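Local coordinates for probable thiosulfate sulfurtransferase (Thermus thermophilus, PDB 2EG4), which probably transfers sulfane sulfur from thiosulfate to cyanide or other thiophilic acceptors, as in rhodanese-family relatives, and binds a zinc ion, at residues E5-V10 against R61-L66; T12-A17 against T72-R77; A46-L51 against V114-R119; A20-G25 against A100-E105. One frame throughout, in Å; residues are numbered along the deposited sequence.

Interaction 1 (E5-V10 against R61-L66); sequences EDAVLV and RSPVVL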
loop_
_atom_site.group_PDB
_atom_site.type_symbol
_atom_site.label_atom_id
_atom_site.label_comp_id
_atom_site.label_asym_id
_atom_site.label_seq_id
_atom_site.Cartn_x
_atom_site.Cartn_y
_atom_site.Cartn_z
ATOM N N GLU A 5 21.876 0.239 5.313
ATOM C CA GLU A 5 23.009 -0.015 4.426
ATOM C C GLU A 5 22.709 -0.768 3.138
ATOM O O GLU A 5 21.882 -1.686 3.114
ATOM C CB GLU A 5 24.104 -0.786 5.171
ATOM C CG GLU A 5 24.555 -0.104 6.423
ATOM C CD GLU A 5 24.972 1.332 6.151
ATOM O OE1 GLU A 5 25.920 1.523 5.363
ATOM O OE2 GLU A 5 24.332 2.245 6.725
ATOM N N ASP A 6 23.402 -0.365 2.078
ATOM C CA ASP A 6 23.319 -0.996 0.756
ATOM C C ASP A 6 21.902 -1.160 0.258
ATOM O O ASP A 6 21.534 -2.214 -0.277
ATOM C CB ASP A 6 23.979 -2.375 0.787
ATOM C CG ASP A 6 25.362 -2.343 1.401
ATOM O OD1 ASP A 6 26.233 -1.619 0.869
ATOM O OD2 ASP A 6 25.571 -3.045 2.418
ATOM N N ALA A 7 21.107 -0.116 0.418
ATOM C CA ALA A 7 19.728 -0.195 -0.012
ATOM C C ALA A 7 19.570 0.003 -1.497
ATOM O O ALA A 7 20.416 0.609 -2.165
ATOM C CB ALA A 7 18.901 0.834 0.734
ATOM N N VAL A 8 18.488 -0.557 -2.033
ATOM C CA VAL A 8 18.169 -0.327 -3.424
ATOM C C VAL A 8 17.101 0.741 -3.260
ATOM O O VAL A 8 16.188 0.607 -2.432
ATOM C CB VAL A 8 17.564 -1.556 -4.125
ATOM C CG1 VAL A 8 17.049 -1.154 -5.508
ATOM C CG2 VAL A 8 18.643 -2.633 -4.289
ATOM N N LEU A 9 17.233 1.806 -4.031
ATOM C CA LEU A 9 16.283 2.906 -3.960
ATOM C C LEU A 9 15.208 2.776 -5.040
ATOM O O LEU A 9 15.502 2.442 -6.177
ATOM C CB LEU A 9 17.042 4.222 -4.157
ATOM C CG LEU A 9 18.071 4.503 -3.067
ATOM C CD1 LEU A 9 19.018 5.633 -3.499
ATOM C CD2 LEU A 9 17.356 4.850 -1.798
ATOM N N VAL A 10 13.958 3.040 -4.653
ATOM C CA VAL A 10 12.812 2.999 -5.566
ATOM C C VAL A 10 12.078 4.337 -5.449
ATOM O O VAL A 10 11.657 4.728 -4.376
ATOM C CB VAL A 10 11.856 1.837 -5.212
ATOM C CG1 VAL A 10 10.576 1.899 -6.078
ATOM C CG2 VAL A 10 12.612 0.518 -5.435
ATOM N N ARG A 61 16.254 -6.145 -3.874
ATOM C CA ARG A 61 16.728 -7.002 -2.795
ATOM C C ARG A 61 16.666 -6.156 -1.531
ATOM O O ARG A 61 16.788 -4.930 -1.603
ATOM C CB ARG A 61 18.170 -7.420 -3.051
ATOM C CG ARG A 61 19.084 -6.241 -3.325
ATOM C CD ARG A 61 20.547 -6.624 -3.266
ATOM N NE ARG A 61 21.409 -5.456 -3.434
ATOM C CZ ARG A 61 21.410 -4.406 -2.618
ATOM N NH1 ARG A 61 20.594 -4.375 -1.568
ATOM N NH2 ARG A 61 22.222 -3.383 -2.857
ATOM N N SER A 62 16.467 -6.789 -0.380
ATOM C CA SER A 62 16.406 -6.047 0.876
ATOM C C SER A 62 17.766 -5.451 1.219
ATOM O O SER A 62 18.809 -6.077 0.995
ATOM C CB SER A 62 15.975 -6.945 2.025
ATOM O OG SER A 62 14.675 -7.448 1.826
ATOM N N PRO A 63 17.778 -4.237 1.790
ATOM C CA PRO A 63 16.601 -3.430 2.114
ATOM C C PRO A 63 16.271 -2.511 0.949
ATOM O O PRO A 63 17.147 -2.156 0.156
ATOM C CB PRO A 63 17.064 -2.643 3.332
ATOM C CG PRO A 63 18.479 -2.313 2.941
ATOM C CD PRO A 63 18.999 -3.628 2.356
ATOM N N VAL A 64 15.001 -2.147 0.832
ATOM C CA VAL A 64 14.578 -1.243 -0.229
ATOM C C VAL A 64 14.058 0.028 0.420
ATOM O O VAL A 64 13.290 -0.010 1.386
ATOM C CB VAL A 64 13.448 -1.855 -1.116
ATOM C CG1 VAL A 64 12.923 -0.789 -2.126
ATOM C CG2 VAL A 64 13.994 -3.057 -1.872
ATOM N N VAL A 65 14.505 1.170 -0.090
ATOM C CA VAL A 65 14.039 2.443 0.433
ATOM C C VAL A 65 13.217 3.093 -0.670
ATOM O O VAL A 65 13.738 3.371 -1.744
ATOM C CB VAL A 65 15.207 3.402 0.799
ATOM C CG1 VAL A 65 14.650 4.772 1.169
ATOM C CG2 VAL A 65 15.975 2.843 2.009
ATOM N N LEU A 66 11.930 3.306 -0.405
ATOM C CA LEU A 66 11.079 3.936 -1.415
ATOM C C LEU A 66 10.887 5.411 -1.069
ATOM O O LEU A 66 10.658 5.756 0.093
ATOM C CB LEU A 66 9.709 3.259 -1.491
ATOM C CG LEU A 66 9.697 1.768 -1.876
ATOM C CD1 LEU A 66 9.699 0.907 -0.600
ATOM C CD2 LEU A 66 8.450 1.462 -2.719
HETATM O O HOH W 1 21.741 -5.322 0.491
#
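In the parallel sheet of the first rhodanese-like domain, Val8, Leu9 and Val10 pair with Val64, Val65 and Leu66, joining strand 8-11 to strand 64-67, the two inner strands. The short strands run side by side at an angle of 25°. Val8 N donates to Pro63 O (3.0 Å), Val65 N to Val8 O, and Val10 N to Val65 O (2.9 Å).

On one face of the sheet Val10 CG2 touches Val64 CG1 at 3.6 Å, while the side chains of Val10 and Leu66 run next to each other in the same direction. This face is covered by helix 73-84, where Leu82 meets Val64 and Ala79 meets Leu66. On the other face Leu9 CD2 packs against Val65 CB (3.7 Å), and Val65 CG2 reaches Ala7 CB.

Ahead of the strands, Arg61 reaches across to the loop before strand 8-11. Its CG stays close to both its own backbone N and C (chi1 52°), and the chain then runs extended to NE. Arg61 NH1 (2.7 Å) and NH2 (2.9 Å) both grip Asp6 O, which lies near the guanidinium plane; NH1 approaches almost in line with the C=O bond, NH2 from above the carbonyl plane. Val8 CG2 sits 3.7 Å above the centre of one guanidinium face of Arg61. An alanine in place of Arg61 would probably leave Asp6 O without its two guanidinium donors and take away the flat group packed over Val8 CG2. A bridging water also donates to Asp6 O and Ser62 O. The contact thus passes from backbone-bonded strands with apolar faces to a charged group that doubly satisfies a loop carbonyl and packs flat against a valine methyl.

Interaction 2 (T12-A17 against T72-R77); sequences TRPRPA and TSRLCR. With SO4 (sulfate ion), chain F.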
loop_
_atom_site.group_PDB
_atom_site.type_symbol
_atom_site.label_atom_id
_atom_site.label_comp_id
_atom_site.label_asym_id
_atom_site.label_seq_id
_atom_site.Cartn_x
_atom_site.Cartn_y
_atom_site.Cartn_z
ATOM N N THR A 12 8.899 6.475 -6.417
ATOM C CA THR A 12 7.503 6.236 -6.825
ATOM C C THR A 12 6.808 7.437 -7.466
ATOM O O THR A 12 5.596 7.430 -7.669
ATOM C CB THR A 12 6.676 5.717 -5.622
ATOM O OG1 THR A 12 6.478 6.759 -4.661
ATOM C CG2 THR A 12 7.445 4.616 -4.916
ATOM N N ARG A 13 7.574 8.471 -7.795
ATOM C CA ARG A 13 7.005 9.656 -8.422
ATOM C C ARG A 13 6.654 9.380 -9.878
ATOM O O ARG A 13 7.084 8.381 -10.457
ATOM C CB ARG A 13 8.022 10.809 -8.372
ATOM C CG ARG A 13 8.395 11.212 -6.949
ATOM C CD ARG A 13 9.467 12.322 -6.988
ATOM N NE ARG A 13 10.703 11.815 -7.604
ATOM C CZ ARG A 13 11.650 12.589 -8.136
ATOM N NH1 ARG A 13 11.513 13.916 -8.139
ATOM N NH2 ARG A 13 12.730 12.042 -8.679
ATOM N N PRO A 14 5.852 10.264 -10.488
ATOM C CA PRO A 14 5.493 10.077 -11.896
ATOM C C PRO A 14 6.791 10.094 -12.729
ATOM O O PRO A 14 7.795 10.741 -12.358
ATOM C CB PRO A 14 4.597 11.281 -12.183
ATOM C CG PRO A 14 3.922 11.515 -10.866
ATOM C CD PRO A 14 5.071 11.355 -9.875
ATOM N N ARG A 15 6.784 9.394 -13.856
ATOM C CA ARG A 15 7.978 9.315 -14.682
ATOM C C ARG A 15 8.617 10.656 -15.050
ATOM O O ARG A 15 9.836 10.766 -15.051
ATOM C CB ARG A 15 7.697 8.480 -15.949
ATOM C CG ARG A 15 8.901 8.338 -16.885
ATOM C CD ARG A 15 8.787 7.081 -17.760
ATOM N NE ARG A 15 9.355 5.898 -17.109
ATOM C CZ ARG A 15 10.660 5.675 -16.956
ATOM N NH1 ARG A 15 11.545 6.553 -17.413
ATOM N NH2 ARG A 15 11.083 4.576 -16.335
ATOM N N PRO A 16 7.816 11.682 -15.377
ATOM C CA PRO A 16 8.416 12.978 -15.729
ATOM C C PRO A 16 9.350 13.486 -14.631
ATOM O O PRO A 16 10.459 13.946 -14.897
ATOM C CB PRO A 16 7.202 13.887 -15.896
ATOM C CG PRO A 16 6.167 12.959 -16.437
ATOM C CD PRO A 16 6.353 11.712 -15.570
ATOM N N ALA A 17 8.882 13.405 -13.395
ATOM C CA ALA A 17 9.678 13.850 -12.260
ATOM C C ALA A 17 10.924 12.985 -12.135
ATOM O O ALA A 17 12.021 13.480 -11.898
ATOM C CB ALA A 17 8.853 13.780 -10.988
ATOM N N THR A 72 2.611 9.884 0.029
ATOM C CA THR A 72 1.592 9.711 -0.994
ATOM C C THR A 72 0.970 8.318 -1.032
ATOM O O THR A 72 1.551 7.339 -0.543
ATOM C CB THR A 72 2.187 10.006 -2.363
ATOM O OG1 THR A 72 3.131 8.975 -2.665
ATOM C CG2 THR A 72 2.920 11.348 -2.361
ATOM N N SER A 73 -0.225 8.229 -1.613
ATOM C CA SER A 73 -0.880 6.940 -1.695
ATOM C C SER A 73 -0.105 6.080 -2.703
ATOM O O SER A 73 -0.020 4.872 -2.523
ATOM C CB SER A 73 -2.355 7.090 -2.109
ATOM O OG SER A 73 -2.472 7.541 -3.435
ATOM N N ARG A 74 0.487 6.696 -3.725
ATOM C CA ARG A 74 1.257 5.886 -4.683
ATOM C C ARG A 74 2.512 5.324 -3.998
ATOM O O ARG A 74 2.881 4.183 -4.232
ATOM C CB ARG A 74 1.615 6.673 -5.957
ATOM C CG ARG A 74 2.589 7.790 -5.755
ATOM C CD ARG A 74 2.636 8.730 -6.971
ATOM N NE ARG A 74 3.396 9.913 -6.601
ATOM C CZ ARG A 74 3.164 11.149 -7.021
ATOM N NH1 ARG A 74 2.156 11.413 -7.851
ATOM N NH2 ARG A 74 3.968 12.130 -6.621
ATOM N N LEU A 75 3.146 6.103 -3.121
ATOM C CA LEU A 75 4.308 5.604 -2.396
ATOM C C LEU A 75 3.933 4.435 -1.478
ATOM O O LEU A 75 4.575 3.405 -1.493
ATOM C CB LEU A 75 4.926 6.735 -1.554
ATOM C CG LEU A 75 5.971 6.316 -0.513
ATOM C CD1 LEU A 75 7.221 5.772 -1.219
ATOM C CD2 LEU A 75 6.340 7.524 0.356
ATOM N N CYS A 76 2.869 4.589 -0.702
ATOM C CA CYS A 76 2.497 3.529 0.223
ATOM C C CYS A 76 1.928 2.281 -0.446
ATOM O O CYS A 76 2.206 1.177 -0.002
ATOM C CB CYS A 76 1.545 4.094 1.261
ATOM S SG CYS A 76 2.323 5.358 2.299
ATOM N N ARG A 77 1.180 2.427 -1.529
ATOM C CA ARG A 77 0.667 1.201 -2.153
ATOM C C ARG A 77 1.834 0.456 -2.792
ATOM O O ARG A 77 1.903 -0.758 -2.726
ATOM C CB ARG A 77 -0.398 1.491 -3.206
ATOM C CG ARG A 77 -1.231 0.225 -3.523
ATOM C CD ARG A 77 -2.164 0.455 -4.724
ATOM N NE ARG A 77 -3.159 -0.616 -4.887
ATOM C CZ ARG A 77 -3.287 -1.378 -5.971
ATOM N NH1 ARG A 77 -2.473 -1.216 -7.021
ATOM N NH2 ARG A 77 -4.264 -2.276 -6.029
HETATM S S SO4 F . 7.852 2.863 -15.994
HETATM O O1 SO4 F . 7.346 4.230 -16.347
HETATM O O2 SO4 F . 6.774 2.098 -15.282
HETATM O O3 SO4 F . 8.236 2.136 -17.248
HETATM O O4 SO4 F . 9.049 2.987 -15.099
#
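Arg74 and Thr12 both start their side chains between the backbone N and the carbonyl carbon: chi1 of 68° places Arg74 CG there, and chi1 of 70° does the same for Thr12 OG1. From CG the Arg74 chain runs extended to NE, passing the backbone of Thr12, with CD 3.3 Å from Thr12 O. Its guanidinium then meets the Pro14 ring, the two side chains crossing at about a right angle. Pro14 CD stands 3.3 Å above the centre of one guanidinium face, and Pro14 CG lies 3.5 Å from Arg74 NH1. Arg74 NE makes a salt bridge with Asp68, whose carboxylate also bonds the hydroxyls of Thr12 and Thr72.

Here, in the first rhodanese-like domain, the turn between strand 8-11 and helix 15-20 meets the first turn of helix 73-84. Thr72 is the N-cap of that helix, its OG1 accepting from Leu75 N at 2.9 Å. The side chains of Thr12 and Leu75 cross at about a right angle; Thr12 OG1 lies 3.3 Å from Leu75 CA, and Thr12 CG2 packs on Leu75 CD1 at 3.9 Å. Asp68 therefore ties together the threonine that caps the helix, the threonine that leans on it, and the arginine reaching back across the turn.

Farther along, Arg15 bends at chi3 and presents its edge to a sulfate ion, probably from the crystallisation liquor: Arg15 NE bonds sulfate O1 at 2.7 Å and NH2 bonds O4 in a nearly straight line.

Interaction 3 (A46-L51 against V114-R119); sequences ALEGGL and VAKLRR
Ala115 and Leu117 are the two bumps that the irregular segment 114-119 presents to helix 41-57, with Glu48 lying between them. The methyl of Ala115 fits against the helix backbone beside Leu51: its CB is 3.5 Å from Glu48 O and 3.8 Å from Leu51 CB. Leu117 fills the next hollow, bounded by Leu47, Glu48 and Leu51. Its CG rests 3.6 Å from Glu48 CB, and its CD2 reaches 4.1 Å from Leu51 CD1, the two leucine side chains crossing at about a right angle. Leu47 CG is a looser neighbour at 4.5 Å from the same methyl, Leu117 CD2. Outside the two segments, Phe81 of helix 73-84 touches Leu47 and Leu51, and Leu84 touches Leu47 and Leu117, so these leucines belong to a larger apolar cluster.

Glu48 serves both as a wall and as a clasp. Its CG lies anti to the backbone N (chi1 -176°), and the chain continues extended, carrying the carboxylate past Ala115 to the backbone beyond. There Glu48 OE1 accepts from Leu117 N at 2.8 Å through its anti lone pair, with the hydrogen almost exactly in line at 177°. Glu48 CG meanwhile packs against Ala115 O at 3.6 Å. The other oxygen, OE2, is salt-bridged to Lys45 one turn earlier in the helix, an interaction likely to hold the carboxylate in its rotation.

Apolar side chains beside a carboxylate-to-amide clasp thus fasten the connector between the paired rhodanese-like domains, the tandem design of classical rhodaneses, along a helix of the first domain.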
loop_
_atom_site.group_PDB
_atom_site.type_symbol
_atom_site.label_atom_id
_atom_site.label_comp_id
_atom_site.label_asym_id
_atom_site.label_seq_id
_atom_site.Cartn_x
_atom_site.Cartn_y
_atom_site.Cartn_z
ATOM N N ALA A 46 -0.295 -16.184 -7.899
ATOM C CA ALA A 46 -0.060 -15.386 -9.111
ATOM C C ALA A 46 0.566 -14.038 -8.689
ATOM O O ALA A 46 1.510 -13.551 -9.312
ATOM C CB ALA A 46 -1.382 -15.152 -9.840
ATOM N N LEU A 47 0.052 -13.460 -7.610
ATOM C CA LEU A 47 0.600 -12.185 -7.131
ATOM C C LEU A 47 2.040 -12.366 -6.689
ATOM O O LEU A 47 2.909 -11.562 -7.017
ATOM C CB LEU A 47 -0.243 -11.658 -5.977
ATOM C CG LEU A 47 0.305 -10.416 -5.261
ATOM C CD1 LEU A 47 0.540 -9.258 -6.262
ATOM C CD2 LEU A 47 -0.726 -10.003 -4.242
ATOM N N GLU A 48 2.300 -13.422 -5.935
ATOM C CA GLU A 48 3.662 -13.686 -5.486
ATOM C C GLU A 48 4.594 -13.874 -6.683
ATOM O O GLU A 48 5.710 -13.360 -6.671
ATOM C CB GLU A 48 3.668 -14.924 -4.585
ATOM C CG GLU A 48 5.010 -15.277 -3.969
ATOM C CD GLU A 48 4.920 -16.532 -3.119
ATOM O OE1 GLU A 48 4.778 -16.415 -1.881
ATOM O OE2 GLU A 48 4.980 -17.639 -3.700
ATOM N N GLY A 49 4.137 -14.600 -7.715
ATOM C CA GLY A 49 4.963 -14.815 -8.899
ATOM C C GLY A 49 5.235 -13.516 -9.639
ATOM O O GLY A 49 6.348 -13.284 -10.133
ATOM N N GLY A 50 4.216 -12.669 -9.713
ATOM C CA GLY A 50 4.345 -11.379 -10.381
ATOM C C GLY A 50 5.343 -10.501 -9.636
ATOM O O GLY A 50 6.128 -9.767 -10.255
ATOM N N LEU A 51 5.328 -10.576 -8.307
ATOM C CA LEU A 51 6.283 -9.796 -7.518
ATOM C C LEU A 51 7.691 -10.351 -7.740
ATOM O O LEU A 51 8.643 -9.596 -7.854
ATOM C CB LEU A 51 5.918 -9.831 -6.037
ATOM C CG LEU A 51 4.651 -9.028 -5.700
ATOM C CD1 LEU A 51 4.137 -9.348 -4.298
ATOM C CD2 LEU A 51 4.972 -7.532 -5.783
ATOM N N VAL A 114 13.530 -14.120 -4.876
ATOM C CA VAL A 114 12.224 -14.716 -5.108
ATOM C C VAL A 114 11.288 -14.190 -4.042
ATOM O O VAL A 114 11.600 -14.228 -2.855
ATOM C CB VAL A 114 12.287 -16.254 -5.019
ATOM C CG1 VAL A 114 10.895 -16.841 -5.176
ATOM C CG2 VAL A 114 13.215 -16.785 -6.099
ATOM N N ALA A 115 10.139 -13.686 -4.466
ATOM C CA ALA A 115 9.173 -13.154 -3.520
ATOM C C ALA A 115 8.576 -14.266 -2.673
ATOM O O ALA A 115 8.458 -15.401 -3.121
ATOM C CB ALA A 115 8.058 -12.416 -4.270
ATOM N N LYS A 116 8.214 -13.920 -1.444
ATOM C CA LYS A 116 7.580 -14.841 -0.501
ATOM C C LYS A 116 6.486 -14.004 0.150
ATOM O O LYS A 116 6.777 -13.087 0.931
ATOM C CB LYS A 116 8.579 -15.310 0.559
ATOM C CG LYS A 116 8.007 -16.318 1.537
ATOM C CD LYS A 116 7.662 -17.612 0.831
ATOM C CE LYS A 116 7.196 -18.675 1.807
ATOM N NZ LYS A 116 7.068 -20.006 1.148
ATOM N N LEU A 117 5.226 -14.298 -0.160
ATOM C CA LEU A 117 4.128 -13.506 0.390
ATOM C C LEU A 117 4.040 -13.390 1.891
ATOM O O LEU A 117 4.058 -14.383 2.618
ATOM C CB LEU A 117 2.768 -14.012 -0.089
ATOM C CG LEU A 117 2.265 -13.708 -1.496
ATOM C CD1 LEU A 117 0.754 -13.958 -1.514
ATOM C CD2 LEU A 117 2.553 -12.265 -1.894
ATOM N N ARG A 118 3.892 -12.158 2.349
ATOM C CA ARG A 118 3.740 -11.895 3.766
ATOM C C ARG A 118 2.228 -11.837 3.989
ATOM O O ARG A 118 1.655 -10.758 4.082
ATOM C CB ARG A 118 4.397 -10.557 4.105
ATOM C CG ARG A 118 5.087 -10.545 5.446
ATOM C CD ARG A 118 5.826 -9.241 5.692
ATOM N NE ARG A 118 6.939 -9.035 4.772
ATOM C CZ ARG A 118 8.091 -8.473 5.125
ATOM N NH1 ARG A 118 8.271 -8.067 6.377
ATOM N NH2 ARG A 118 9.063 -8.322 4.235
ATOM N N ARG A 119 1.572 -13.001 4.061
ATOM C CA ARG A 119 0.124 -13.036 4.233
ATOM C C ARG A 119 -0.337 -12.247 5.441
ATOM O O ARG A 119 -1.459 -11.749 5.467
ATOM C CB ARG A 119 -0.396 -14.482 4.357
ATOM C CG ARG A 119 -0.576 -15.212 3.033
ATOM C CD ARG A 119 -1.652 -14.561 2.159
ATOM N NE ARG A 119 -2.997 -14.656 2.734
ATOM C CZ ARG A 119 -3.711 -15.776 2.815
ATOM N NH1 ARG A 119 -3.221 -16.921 2.356
ATOM N NH2 ARG A 119 -4.918 -15.752 3.365
#

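Interaction 4 (A20-G25 against A100-E105); sequences AGHLPG and ATEKEE
His22 and Glu102 form the tight centre of this contact. Two backbone bonds of 2.8 Å join them, His22 N to Glu102 O and Glu102 N to His22 O. The imidazole turns back over the same peptide: with His22 CG tucked near its own N and C (chi1 47°), one ring face receives Glu102 O 3.0 Å above its centre. ND1 donates to Leu23 O, and NE2 makes a weak bond to Lys103 O. The Glu102 side chain crosses the imidazole obliquely, and its OE1 accepts from Gly25 N at 2.9 Å, the donor standing above the carboxylate plane. On the buried side, Leu23 lays CD1 4.1 Å from Ala100 CB.

This is a single antiparallel bridge with a classic beta bulge, Thr101 and Glu102 both facing His22. Within the first rhodanese-like domain it ties the loop after helix 15-20 to the long loop that follows strand 89-92. Gly21, just after the helix and with positive phi, brings its CA to 3.3 Å from Glu102 O; a side chain there would clash with Ala100 O. Tyr18 stacks on the imidazole. An alanine in place of His22 would probably leave Leu23 O without its imidazole donor and open a gap against the Glu102 peptide.

Toward solvent the packing thins. Exposed Lys103 curls over Ala20 at the rim, its NZ bonding Thr101 O, and Pro24 CG only grazes Thr101 OG1 at 4.1 Å.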
loop_
_atom_site.group_PDB
_atom_site.type_symbol
_atom_site.label_atom_id
_atom_site.label_comp_id
_atom_site.label_asym_id
_atom_site.label_seq_id
_atom_site.Cartn_x
_atom_site.Cartn_y
_atom_site.Cartn_z
ATOM N N ALA A 20 13.437 13.967 -14.633
ATOM C CA ALA A 20 14.010 15.288 -14.388
ATOM C C ALA A 20 15.181 15.205 -13.401
ATOM O O ALA A 20 16.012 16.125 -13.312
ATOM C CB ALA A 20 12.925 16.228 -13.853
ATOM N N GLY A 21 15.252 14.095 -12.673
ATOM C CA GLY A 21 16.308 13.894 -11.708
ATOM C C GLY A 21 15.861 12.970 -10.575
ATOM O O GLY A 21 14.860 13.238 -9.905
ATOM N N HIS A 22 16.608 11.892 -10.375
ATOM C CA HIS A 22 16.323 10.921 -9.322
ATOM C C HIS A 22 17.599 10.585 -8.553
ATOM O O HIS A 22 18.713 10.975 -8.950
ATOM C CB HIS A 22 15.715 9.643 -9.919
ATOM C CG HIS A 22 16.450 9.112 -11.120
ATOM N ND1 HIS A 22 17.544 8.281 -11.026
ATOM C CD2 HIS A 22 16.221 9.280 -12.443
ATOM C CE1 HIS A 22 17.954 7.952 -12.239
ATOM N NE2 HIS A 22 17.168 8.547 -13.119
ATOM N N LEU A 23 17.471 9.888 -7.433
ATOM C CA LEU A 23 18.684 9.557 -6.697
ATOM C C LEU A 23 19.531 8.586 -7.523
ATOM O O LEU A 23 19.015 7.741 -8.251
ATOM C CB LEU A 23 18.353 8.968 -5.326
ATOM C CG LEU A 23 18.153 10.018 -4.214
ATOM C CD1 LEU A 23 16.986 10.959 -4.545
ATOM C CD2 LEU A 23 17.881 9.305 -2.894
ATOM N N PRO A 24 20.860 8.714 -7.436
ATOM C CA PRO A 24 21.706 7.800 -8.223
ATOM C C PRO A 24 21.349 6.337 -7.985
ATOM O O PRO A 24 21.271 5.888 -6.841
ATOM C CB PRO A 24 23.118 8.132 -7.735
ATOM C CG PRO A 24 23.018 9.617 -7.435
ATOM C CD PRO A 24 21.657 9.735 -6.734
ATOM N N GLY A 25 21.134 5.607 -9.068
ATOM C CA GLY A 25 20.827 4.192 -8.946
ATOM C C GLY A 25 19.377 3.859 -8.625
ATOM O O GLY A 25 19.009 2.691 -8.576
ATOM N N ALA A 100 18.455 14.185 -5.773
ATOM C CA ALA A 100 17.744 13.775 -6.994
ATOM C C ALA A 100 18.435 14.419 -8.199
ATOM O O ALA A 100 17.873 15.249 -8.910
ATOM C CB ALA A 100 16.260 14.215 -6.894
ATOM N N THR A 101 19.674 13.990 -8.420
ATOM C CA THR A 101 20.531 14.559 -9.466
ATOM C C THR A 101 20.748 13.742 -10.731
ATOM O O THR A 101 21.246 14.265 -11.744
ATOM C CB THR A 101 21.922 14.808 -8.880
ATOM O OG1 THR A 101 22.454 13.560 -8.403
ATOM C CG2 THR A 101 21.855 15.791 -7.707
ATOM N N GLU A 102 20.407 12.463 -10.676
ATOM C CA GLU A 102 20.647 11.581 -11.808
ATOM C C GLU A 102 19.516 11.544 -12.819
ATOM O O GLU A 102 18.346 11.387 -12.468
ATOM C CB GLU A 102 20.960 10.175 -11.290
ATOM C CG GLU A 102 21.272 9.137 -12.377
ATOM C CD GLU A 102 21.615 7.776 -11.796
ATOM O OE1 GLU A 102 20.693 6.948 -11.605
ATOM O OE2 GLU A 102 22.809 7.532 -11.509
ATOM N N LYS A 103 19.879 11.681 -14.090
ATOM C CA LYS A 103 18.898 11.664 -15.168
ATOM C C LYS A 103 18.827 10.299 -15.859
ATOM O O LYS A 103 17.743 9.838 -16.226
ATOM C CB LYS A 103 19.232 12.746 -16.197
ATOM C CG LYS A 103 18.298 13.941 -16.180
ATOM C CD LYS A 103 18.304 14.650 -14.832
ATOM C CE LYS A 103 19.652 15.289 -14.523
ATOM N NZ LYS A 103 19.535 16.290 -13.419
ATOM N N GLU A 104 19.980 9.655 -16.021
ATOM C CA GLU A 104 20.050 8.349 -16.675
ATOM C C GLU A 104 19.332 7.290 -15.847
ATOM O O GLU A 104 19.461 7.247 -14.624
ATOM C CB GLU A 104 21.512 7.933 -16.871
ATOM C CG GLU A 104 22.228 7.579 -15.561
ATOM C CD GLU A 104 23.608 6.974 -15.770
ATOM O OE1 GLU A 104 23.743 6.080 -16.639
ATOM O OE2 GLU A 104 24.556 7.379 -15.053
ATOM N N GLU A 105 18.589 6.421 -16.520
ATOM C CA GLU A 105 17.857 5.369 -15.828
ATOM C C GLU A 105 18.722 4.119 -15.756
ATOM O O GLU A 105 19.219 3.641 -16.777
ATOM C CB GLU A 105 16.558 5.074 -16.576
ATOM C CG GLU A 105 15.655 4.085 -15.870
ATOM C CD GLU A 105 14.263 4.079 -16.444
ATOM O OE1 GLU A 105 13.408 3.336 -15.925
ATOM O OE2 GLU A 105 14.016 4.824 -17.419
#

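In the fold
From the N terminus, strand 8-11 enters interaction 1, the turn after it interaction 2, and the loop after helix 15-20 interaction 4; helix 41-57 then supplies interaction 3. The partners follow in the order 61-66, 72-77, 100-105 and 114-119, so the closed loops cross one another and none nests. Interactions 1 and 2 meet where Leu66 packs on Leu75 and Thr12, joining sheet to helix. Leu9 against Leu23 links interactions 1 and 4, while Arg15 bridges to Glu105 between interactions 2 and 4. Interaction 3 touches none of the others and stands apart from this cluster, its centre about 28 Å from that of interaction 4.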